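PDB 4ECN: leucine-rich repeat protein from Bacteroides thetaiotaomicron, which is of unknown function but probably binds other proteins outside the cell through its leucine-rich repeats. Local coordinates for residues V678-N683 with I702-N707; T731-R736 with P753-M758; S776-F781 with P806-L811. All coordinates share one frame; numbering follows the deposited sequence.

All three contacts join neighbouring strands of one parallel sheet in the C-terminal part of the leucine-rich repeats. They follow one another along the chain. Contacts 1 and 2 have centres about 13 Å apart, and contacts 2 and 3 about 10 Å. Leu704 N lies 2.9 Å from Asp734 O, a probable hydrogen bond tying contact 1 to contact 2. Ser756 O lies 2.9 Å from Lys779 N and probably ties contact 2 to contact 3 likewise. Contacts 1 and 3 do not touch; their nearest atoms are about 12 Å apart. The bound sodium ion sits at Gln314 and Val317, residues outside all three contacts. Val317 belongs to a strand of a different sheet.

Contact 1 (V678-N683 with I702-N707); sequences VTLSYN and IILSNN
The ring of Tyr682 and the side-chain amide of Asn706 lie flat on each other, their planes 9° apart. Both have CG anti to the carbonyl carbon (chi1 -61° in Tyr682, -62° in Asn706), which turns the two flat groups the same way. Asn706 CG sits 3.4 Å above the Tyr682 ring plane, shifted toward the rim. Asn706 CB makes a CH-pi contact, 3.7 Å from the Tyr682 ring centroid. An alanine in place of Tyr682 would probably leave one face of the Asn706 amide without its stacking partner and hold its rotation less firmly. The next pair is Asn683 and Asn707. Asn707 ND2 gives a bond to Leu680 O at 3.0 Å, in the plane of its amide, and another to Leu704 O at 3.1 Å. Asn683 ND2 also bonds to Leu680 O, at 3.1 Å, from the opposite face of the carbonyl. Asn683 OD1 turns to Ile656 N, and Asn707 OD1 to Ile685 N. On the core side Leu680 and Leu704 run side by side, with Leu680 CB 3.7 Å from Leu704 CD2. Ile703 N bonds to Val678 O at 2.9 Å in parallel pairing. In leucine-rich repeats such asparagines stack from turn to turn.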
loop_
_atom_site.group_PDB
_atom_site.type_symbol
_atom_site.label_atom_id
_atom_site.label_comp_id
_atom_site.label_asym_id
_atom_site.label_seq_id
_atom_site.Cartn_x
_atom_site.Cartn_y
_atom_site.Cartn_z
ATOM N N VAL A 678 -22.281 -6.697 21.686
ATOM C CA VAL A 678 -21.612 -6.023 22.800
ATOM C C VAL A 678 -20.537 -6.966 23.294
ATOM O O VAL A 678 -20.862 -8.087 23.689
ATOM C CB VAL A 678 -22.586 -5.572 23.917
ATOM C CG1 VAL A 678 -21.827 -4.999 25.106
ATOM C CG2 VAL A 678 -23.589 -4.557 23.383
ATOM N N THR A 679 -19.249 -6.550 23.178
ATOM C CA THR A 679 -18.132 -7.388 23.593
ATOM C C THR A 679 -17.597 -6.868 24.896
ATOM O O THR A 679 -17.124 -5.733 24.965
ATOM C CB THR A 679 -17.042 -7.467 22.531
ATOM O OG1 THR A 679 -17.616 -7.662 21.234
ATOM C CG2 THR A 679 -15.983 -8.526 22.864
ATOM N N LEU A 680 -17.692 -7.698 25.933
ATOM C CA LEU A 680 -17.247 -7.362 27.271
ATOM C C LEU A 680 -16.376 -8.468 27.836
ATOM O O LEU A 680 -16.243 -8.587 29.050
ATOM C CB LEU A 680 -18.464 -7.107 28.173
ATOM C CG LEU A 680 -19.258 -5.816 27.931
ATOM C CD1 LEU A 680 -20.632 -5.895 28.567
ATOM C CD2 LEU A 680 -18.486 -4.602 28.390
ATOM N N SER A 681 -15.750 -9.260 26.957
ATOM C CA SER A 681 -14.861 -10.357 27.349
ATOM C C SER A 681 -13.538 -9.784 27.855
ATOM O O SER A 681 -13.174 -8.669 27.459
ATOM C CB SER A 681 -14.645 -11.328 26.198
ATOM O OG SER A 681 -14.133 -10.652 25.069
ATOM N N TYR A 682 -12.861 -10.503 28.792
ATOM C CA TYR A 682 -11.608 -10.099 29.455
ATOM C C TYR A 682 -11.821 -8.780 30.152
ATOM O O TYR A 682 -11.418 -7.718 29.663
ATOM C CB TYR A 682 -10.398 -10.036 28.518
ATOM C CG TYR A 682 -10.070 -11.364 27.880
ATOM C CD1 TYR A 682 -10.687 -11.760 26.692
ATOM C CD2 TYR A 682 -9.138 -12.224 28.453
ATOM C CE1 TYR A 682 -10.384 -12.978 26.091
ATOM C CE2 TYR A 682 -8.812 -13.439 27.848
ATOM C CZ TYR A 682 -9.427 -13.803 26.657
ATOM O OH TYR A 682 -9.126 -14.996 26.041
ATOM N N ASN A 683 -12.530 -8.858 31.280
ATOM C CA ASN A 683 -12.823 -7.723 32.150
ATOM C C ASN A 683 -12.837 -8.235 33.573
ATOM O O ASN A 683 -12.172 -9.228 33.850
ATOM C CB ASN A 683 -14.121 -7.015 31.739
ATOM C CG ASN A 683 -13.877 -5.967 30.685
ATOM O OD1 ASN A 683 -13.178 -5.008 30.933
ATOM N ND2 ASN A 683 -14.428 -6.106 29.493
ATOM N N ILE A 702 -24.144 -11.251 23.113
ATOM C CA ILE A 702 -23.491 -10.664 24.293
ATOM C C ILE A 702 -22.265 -11.510 24.567
ATOM O O ILE A 702 -22.401 -12.712 24.773
ATOM C CB ILE A 702 -24.428 -10.498 25.542
ATOM C CG1 ILE A 702 -23.788 -9.650 26.643
ATOM C CG2 ILE A 702 -24.972 -11.825 26.111
ATOM C CD1 ILE A 702 -23.793 -8.258 26.406
ATOM N N ILE A 703 -21.058 -10.907 24.508
ATOM C CA ILE A 703 -19.834 -11.686 24.718
ATOM C C ILE A 703 -19.285 -11.282 26.092
ATOM O O ILE A 703 -18.773 -10.179 26.260
ATOM C CB ILE A 703 -18.799 -11.548 23.550
ATOM C CG1 ILE A 703 -19.482 -11.682 22.172
ATOM C CG2 ILE A 703 -17.683 -12.579 23.689
ATOM C CD1 ILE A 703 -18.615 -11.419 20.999
ATOM N N LEU A 704 -19.478 -12.171 27.088
ATOM C CA LEU A 704 -19.056 -11.963 28.478
ATOM C C LEU A 704 -18.053 -13.017 28.955
ATOM O O LEU A 704 -17.970 -13.260 30.165
ATOM C CB LEU A 704 -20.272 -11.983 29.408
ATOM C CG LEU A 704 -21.167 -10.748 29.376
ATOM C CD1 LEU A 704 -22.561 -11.069 29.915
ATOM C CD2 LEU A 704 -20.516 -9.555 30.070
ATOM N N SER A 705 -17.252 -13.601 28.022
ATOM C CA SER A 705 -16.278 -14.621 28.374
ATOM C C SER A 705 -15.110 -13.984 29.102
ATOM O O SER A 705 -14.875 -12.801 28.943
ATOM C CB SER A 705 -15.808 -15.404 27.146
ATOM O OG SER A 705 -14.949 -14.691 26.274
ATOM N N ASN A 706 -14.405 -14.756 29.936
ATOM C CA ASN A 706 -13.222 -14.349 30.702
ATOM C C ASN A 706 -13.575 -13.188 31.620
ATOM O O ASN A 706 -13.115 -12.061 31.440
ATOM C CB ASN A 706 -12.042 -14.016 29.805
ATOM C CG ASN A 706 -11.598 -15.200 28.994
ATOM O OD1 ASN A 706 -12.110 -15.453 27.885
ATOM N ND2 ASN A 706 -10.616 -15.929 29.505
ATOM N N ASN A 707 -14.435 -13.494 32.601
ATOM C CA ASN A 707 -14.901 -12.578 33.628
ATOM C C ASN A 707 -14.986 -13.335 34.947
ATOM O O ASN A 707 -14.543 -14.494 35.013
ATOM C CB ASN A 707 -16.202 -11.905 33.244
ATOM C CG ASN A 707 -15.937 -10.710 32.356
ATOM O OD1 ASN A 707 -15.383 -9.701 32.796
ATOM N ND2 ASN A 707 -16.297 -10.800 31.084
#

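Contact 2 (T731-R736 with P753-M758); sequences TTIDLR and PYLSNM
Thr731 and Thr732 meet Leu755 to Asn757 in parallel fashion, the two touching parts running 22° apart. Thr731 O takes two backbone bonds, from Ser756 N at 2.8 Å and from Asn757 N at 2.9 Å. It thus receives two successive N-H groups just where the strand pairing begins. One residue, Ser756, is passed over before Thr732 comes level with Asn757. Regular pairing follows, with Ile733 N bonded to Asn757 O at 2.9 Å. One step on, Met758 CA makes a CA-H...O contact of 3.3 Å with Ile733 O.

The side chains part to the two faces of the sheet. On the core face Ile733 meets Leu755 at about a right angle, methyl to methyl, with Ile733 CD1 3.7 Å from Leu755 CD1. The same Leu755 methyl also lies close to Thr731 O. Met758, modelled as selenomethionine, stretches past the same isoleucine. Its CG is anti to the backbone N (chi1 -172°) and the chain beyond is extended. This brings Met758 SE to 4.2 Å from Ile733 CD1 and Met758 CE to 3.7 Å from Leu735 CD1. The long side chain thus bridges Ile733 and Leu735.

Thr732 and Asn757 occupy the other face. Helix 402-409 lies against this face, with Leu404, Ala407 and Ile408 touching Asn757.

At the start of the contact Thr731 CG2 packs on Tyr754 O at 3.3 Å. Thr731 OG1 bonds instead to Ser700 O. Leu735 O accepts from the side chains of Asn738 and Asn763. Leucine-rich repeats are recognised by such short parallel strands, set edge to edge along one side of the repeats, with leucine-like residues turned into the core.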
loop_
_atom_site.group_PDB
_atom_site.type_symbol
_atom_site.label_atom_id
_atom_site.label_comp_id
_atom_site.label_asym_id
_atom_site.label_seq_id
_atom_site.Cartn_x
_atom_site.Cartn_y
_atom_site.Cartn_z
ATOM N N THR A 731 -29.879 -13.942 21.074
ATOM C CA THR A 731 -29.797 -15.263 20.450
ATOM C C THR A 731 -28.424 -15.933 20.684
ATOM O O THR A 731 -28.337 -17.166 20.608
ATOM C CB THR A 731 -30.105 -15.169 18.961
ATOM O OG1 THR A 731 -29.224 -14.239 18.337
ATOM C CG2 THR A 731 -31.516 -14.742 18.706
ATOM N N THR A 732 -27.380 -15.157 21.018
ATOM C CA THR A 732 -26.047 -15.721 21.290
ATOM C C THR A 732 -25.520 -15.225 22.647
ATOM O O THR A 732 -25.571 -14.022 22.931
ATOM C CB THR A 732 -25.077 -15.364 20.170
ATOM O OG1 THR A 732 -25.690 -15.554 18.876
ATOM C CG2 THR A 732 -23.753 -16.070 20.307
ATOM N N ILE A 733 -25.029 -16.152 23.493
ATOM C CA ILE A 733 -24.476 -15.808 24.815
ATOM C C ILE A 733 -23.139 -16.568 25.022
ATOM O O ILE A 733 -23.151 -17.805 25.071
ATOM C CB ILE A 733 -25.473 -16.092 25.984
ATOM C CG1 ILE A 733 -26.875 -15.497 25.748
ATOM C CG2 ILE A 733 -24.899 -15.574 27.274
ATOM C CD1 ILE A 733 -27.928 -15.951 26.756
ATOM N N ASP A 734 -22.003 -15.840 25.158
ATOM C CA ASP A 734 -20.694 -16.460 25.420
ATOM C C ASP A 734 -20.283 -16.159 26.875
ATOM O O ASP A 734 -19.960 -15.027 27.226
ATOM C CB ASP A 734 -19.619 -16.001 24.412
ATOM C CG ASP A 734 -18.325 -16.802 24.437
ATOM O OD1 ASP A 734 -18.223 -17.750 25.249
ATOM O OD2 ASP A 734 -17.401 -16.458 23.674
ATOM N N LEU A 735 -20.359 -17.176 27.727
ATOM C CA LEU A 735 -20.080 -17.022 29.148
ATOM C C LEU A 735 -18.948 -17.912 29.587
ATOM O O LEU A 735 -18.759 -18.075 30.784
ATOM C CB LEU A 735 -21.345 -17.306 29.979
ATOM C CG LEU A 735 -22.366 -16.139 30.044
ATOM C CD1 LEU A 735 -23.686 -16.633 30.481
ATOM C CD2 LEU A 735 -21.904 -15.048 30.995
ATOM N N ARG A 736 -18.116 -18.385 28.640
ATOM C CA ARG A 736 -16.931 -19.197 28.951
ATOM C C ARG A 736 -15.947 -18.490 29.833
ATOM O O ARG A 736 -15.834 -17.272 29.751
ATOM C CB ARG A 736 -16.171 -19.580 27.693
ATOM C CG ARG A 736 -16.777 -20.625 26.809
ATOM C CD ARG A 736 -15.860 -20.774 25.638
ATOM N NE ARG A 736 -15.650 -19.469 25.008
ATOM C CZ ARG A 736 -14.495 -19.066 24.496
ATOM N NH1 ARG A 736 -13.434 -19.870 24.521
ATOM N NH2 ARG A 736 -14.393 -17.861 23.937
ATOM N N PRO A 753 -36.824 -16.668 24.201
ATOM C CA PRO A 753 -37.478 -17.673 23.339
ATOM C C PRO A 753 -36.719 -17.997 22.032
ATOM O O PRO A 753 -37.015 -19.029 21.410
ATOM C CB PRO A 753 -38.834 -17.033 23.018
ATOM C CG PRO A 753 -38.613 -15.563 23.163
ATOM C CD PRO A 753 -37.584 -15.394 24.230
ATOM N N TYR A 754 -35.767 -17.145 21.617
ATOM C CA TYR A 754 -35.050 -17.343 20.368
ATOM C C TYR A 754 -33.584 -17.658 20.598
ATOM O O TYR A 754 -32.802 -17.593 19.641
ATOM C CB TYR A 754 -35.183 -16.088 19.495
ATOM C CG TYR A 754 -36.614 -15.749 19.141
ATOM C CD1 TYR A 754 -37.246 -16.341 18.048
ATOM C CD2 TYR A 754 -37.339 -14.829 19.893
ATOM C CE1 TYR A 754 -38.572 -16.044 17.730
ATOM C CE2 TYR A 754 -38.666 -14.522 19.582
ATOM C CZ TYR A 754 -39.277 -15.129 18.501
ATOM O OH TYR A 754 -40.586 -14.819 18.224
ATOM N N LEU A 755 -33.205 -18.043 21.846
ATOM C CA LEU A 755 -31.832 -18.393 22.220
ATOM C C LEU A 755 -31.336 -19.497 21.305
ATOM O O LEU A 755 -31.958 -20.542 21.250
ATOM C CB LEU A 755 -31.756 -18.811 23.706
ATOM C CG LEU A 755 -30.363 -19.275 24.257
ATOM C CD1 LEU A 755 -29.253 -18.187 24.107
ATOM C CD2 LEU A 755 -30.477 -19.760 25.692
ATOM N N SER A 756 -30.299 -19.221 20.501
ATOM C CA SER A 756 -29.751 -20.194 19.554
ATOM C C SER A 756 -28.413 -20.770 20.023
ATOM O O SER A 756 -28.231 -21.987 19.970
ATOM C CB SER A 756 -29.562 -19.577 18.166
ATOM O OG SER A 756 -30.727 -19.614 17.361
ATOM N N ASN A 757 -27.464 -19.911 20.425
ATOM C CA ASN A 757 -26.122 -20.373 20.747
ATOM C C ASN A 757 -25.690 -19.952 22.141
ATOM O O ASN A 757 -25.741 -18.762 22.478
ATOM C CB ASN A 757 -25.140 -19.808 19.712
ATOM C CG ASN A 757 -25.739 -19.643 18.344
ATOM O OD1 ASN A 757 -26.164 -20.614 17.707
ATOM N ND2 ASN A 757 -25.921 -18.388 17.938
HETATM N N MSE A 758 -25.241 -20.924 22.954
HETATM C CA MSE A 758 -24.778 -20.617 24.309
HETATM C C MSE A 758 -23.595 -21.484 24.687
HETATM O O MSE A 758 -23.621 -22.698 24.484
HETATM C CB MSE A 758 -25.890 -20.762 25.357
HETATM C CG MSE A 758 -25.447 -20.244 26.717
HETATM SE SE MSE A 758 -26.893 -19.853 27.892
HETATM C CE MSE A 758 -25.890 -19.465 29.463
#

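Contact 3 (S776-F781 with P806-L811); sequences SQLKAF and PSLIQL
Lys779 lies level with Leu808, and its carbonyl takes the N-H groups of Ile809 and Gln810 where parallel pairing begins. Lys779 O accepts from Ile809 N at 2.8 Å and from Gln810 N at 3.2 Å. The first donor stands 38° out of the carbonyl plane, while the second lies in it. Beyond this forked pair Phe781 N bonds to Gln810 O at 3.0 Å. Ala780 and Phe781 are then level with Gln810 and Leu811.

The apolar side chains gather on the Phe781 and Leu811 face. Leu808 is central. Its CG is anti to the backbone N (chi1 -161°), and its CD1 lies against the backbone of Lys779 and Ala780. Leu808 CD1 is also 4.2 Å from Leu778 CG and 4.3 Å from Phe781 CB. Leu778 and Leu808 run side by side and point the same way. Leu811 CD1 stands at the edge of the Phe781 ring, near its plane, 4.3 Å from Phe781 CD2.

Ala780 and Gln810 occupy the opposite face. Leu403 of helix 402-409 touches both, and Ala407 touches Ala780. Gln810 OE1 bonds to Arg410.

Polar contacts mark the outer end. Ser807 OG donates to Ser776 O, though the modelled 2.5 Å between them is too short to be trusted closely. Lys779 brings CB and CG against Ser807, with Lys779 CG 3.6 Å from Ser807 O. Its NZ goes on to Ser756 OG, with a long, weak ion pair to Glu413.

The chemistry thus divides along the strands. Backbone bonds set the alignment, and Leu778, Phe781, Leu808 and Leu811 join consecutive turns through their shared apolar core. Lys779 stays outside that core, its first methylenes against Ser807 and its charged end held by residues beyond the pair.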
loop_
_atom_site.group_PDB
_atom_site.type_symbol
_atom_site.label_atom_id
_atom_site.label_comp_id
_atom_site.label_asym_id
_atom_site.label_seq_id
_atom_site.Cartn_x
_atom_site.Cartn_y
_atom_site.Cartn_z
ATOM N N SER A 776 -36.703 -23.497 22.171
ATOM C CA SER A 776 -37.090 -24.311 21.024
ATOM C C SER A 776 -36.164 -24.064 19.866
ATOM O O SER A 776 -36.179 -24.824 18.898
ATOM C CB SER A 776 -38.524 -23.987 20.607
ATOM O OG SER A 776 -38.684 -22.635 20.204
ATOM N N GLN A 777 -35.386 -22.952 19.954
ATOM C CA GLN A 777 -34.481 -22.461 18.927
ATOM C C GLN A 777 -33.033 -22.713 19.284
ATOM O O GLN A 777 -32.170 -22.277 18.534
ATOM C CB GLN A 777 -34.711 -20.955 18.711
ATOM C CG GLN A 777 -36.148 -20.587 18.317
ATOM C CD GLN A 777 -36.603 -21.152 16.975
ATOM O OE1 GLN A 777 -36.053 -20.848 15.908
ATOM N NE2 GLN A 777 -37.679 -21.914 16.991
ATOM N N LEU A 778 -32.744 -23.415 20.402
ATOM C CA LEU A 778 -31.357 -23.702 20.776
ATOM C C LEU A 778 -30.761 -24.685 19.779
ATOM O O LEU A 778 -31.232 -25.815 19.702
ATOM C CB LEU A 778 -31.254 -24.241 22.219
ATOM C CG LEU A 778 -29.818 -24.424 22.791
ATOM C CD1 LEU A 778 -29.128 -23.073 23.040
ATOM C CD2 LEU A 778 -29.833 -25.232 24.072
ATOM N N LYS A 779 -29.760 -24.232 18.988
ATOM C CA LYS A 779 -29.073 -25.044 17.960
ATOM C C LYS A 779 -27.697 -25.587 18.446
ATOM O O LYS A 779 -27.239 -26.601 17.911
ATOM C CB LYS A 779 -28.876 -24.250 16.654
ATOM C CG LYS A 779 -30.159 -24.100 15.824
ATOM C CD LYS A 779 -30.545 -22.640 15.666
ATOM C CE LYS A 779 -31.930 -22.416 15.122
ATOM N NZ LYS A 779 -32.308 -20.971 15.178
ATOM N N ALA A 780 -27.050 -24.926 19.445
ATOM C CA ALA A 780 -25.739 -25.322 19.984
ATOM C C ALA A 780 -25.591 -24.945 21.433
ATOM O O ALA A 780 -25.857 -23.796 21.818
ATOM C CB ALA A 780 -24.615 -24.677 19.196
ATOM N N PHE A 781 -25.103 -25.899 22.231
ATOM C CA PHE A 781 -24.864 -25.657 23.636
ATOM C C PHE A 781 -23.540 -26.272 24.045
ATOM O O PHE A 781 -23.265 -27.407 23.692
ATOM C CB PHE A 781 -26.016 -26.210 24.485
ATOM C CG PHE A 781 -25.955 -25.705 25.897
ATOM C CD1 PHE A 781 -26.391 -24.424 26.212
ATOM C CD2 PHE A 781 -25.426 -26.493 26.908
ATOM C CE1 PHE A 781 -26.310 -23.944 27.513
ATOM C CE2 PHE A 781 -25.329 -26.004 28.212
ATOM C CZ PHE A 781 -25.778 -24.735 28.508
ATOM N N PRO A 806 -35.741 -29.635 20.357
ATOM C CA PRO A 806 -36.132 -29.668 18.944
ATOM C C PRO A 806 -35.142 -29.071 17.949
ATOM O O PRO A 806 -35.198 -29.502 16.806
ATOM C CB PRO A 806 -37.415 -28.829 18.913
ATOM C CG PRO A 806 -37.445 -28.083 20.184
ATOM C CD PRO A 806 -36.785 -28.975 21.169
ATOM N N SER A 807 -34.286 -28.102 18.324
ATOM C CA SER A 807 -33.404 -27.503 17.318
ATOM C C SER A 807 -31.923 -27.822 17.527
ATOM O O SER A 807 -31.105 -27.474 16.667
ATOM C CB SER A 807 -33.571 -25.989 17.311
ATOM O OG SER A 807 -34.893 -25.640 16.948
ATOM N N LEU A 808 -31.584 -28.469 18.657
ATOM C CA LEU A 808 -30.216 -28.782 19.087
ATOM C C LEU A 808 -29.477 -29.700 18.093
ATOM O O LEU A 808 -29.900 -30.819 17.823
ATOM C CB LEU A 808 -30.223 -29.423 20.488
ATOM C CG LEU A 808 -28.901 -29.403 21.247
ATOM C CD1 LEU A 808 -28.265 -28.012 21.281
ATOM C CD2 LEU A 808 -29.088 -29.906 22.641
ATOM N N ILE A 809 -28.355 -29.190 17.572
ATOM C CA ILE A 809 -27.480 -29.858 16.609
ATOM C C ILE A 809 -26.167 -30.263 17.288
ATOM O O ILE A 809 -25.736 -31.416 17.143
ATOM C CB ILE A 809 -27.213 -28.941 15.379
ATOM C CG1 ILE A 809 -28.460 -28.786 14.524
ATOM C CG2 ILE A 809 -26.020 -29.425 14.536
ATOM C CD1 ILE A 809 -28.355 -27.632 13.600
ATOM N N GLN A 810 -25.514 -29.303 17.974
ATOM C CA GLN A 810 -24.227 -29.520 18.617
ATOM C C GLN A 810 -24.303 -29.396 20.143
ATOM O O GLN A 810 -24.908 -28.465 20.684
ATOM C CB GLN A 810 -23.200 -28.519 18.071
ATOM C CG GLN A 810 -21.774 -28.858 18.478
ATOM C CD GLN A 810 -20.701 -28.130 17.717
ATOM O OE1 GLN A 810 -20.961 -27.328 16.826
ATOM N NE2 GLN A 810 -19.457 -28.387 18.079
ATOM N N LEU A 811 -23.654 -30.339 20.820
ATOM C CA LEU A 811 -23.475 -30.396 22.261
ATOM C C LEU A 811 -22.022 -30.677 22.583
ATOM O O LEU A 811 -21.425 -31.588 21.992
ATOM C CB LEU A 811 -24.378 -31.451 22.903
ATOM C CG LEU A 811 -24.214 -31.662 24.411
ATOM C CD1 LEU A 811 -24.525 -30.388 25.201
ATOM C CD2 LEU A 811 -25.101 -32.779 24.897
#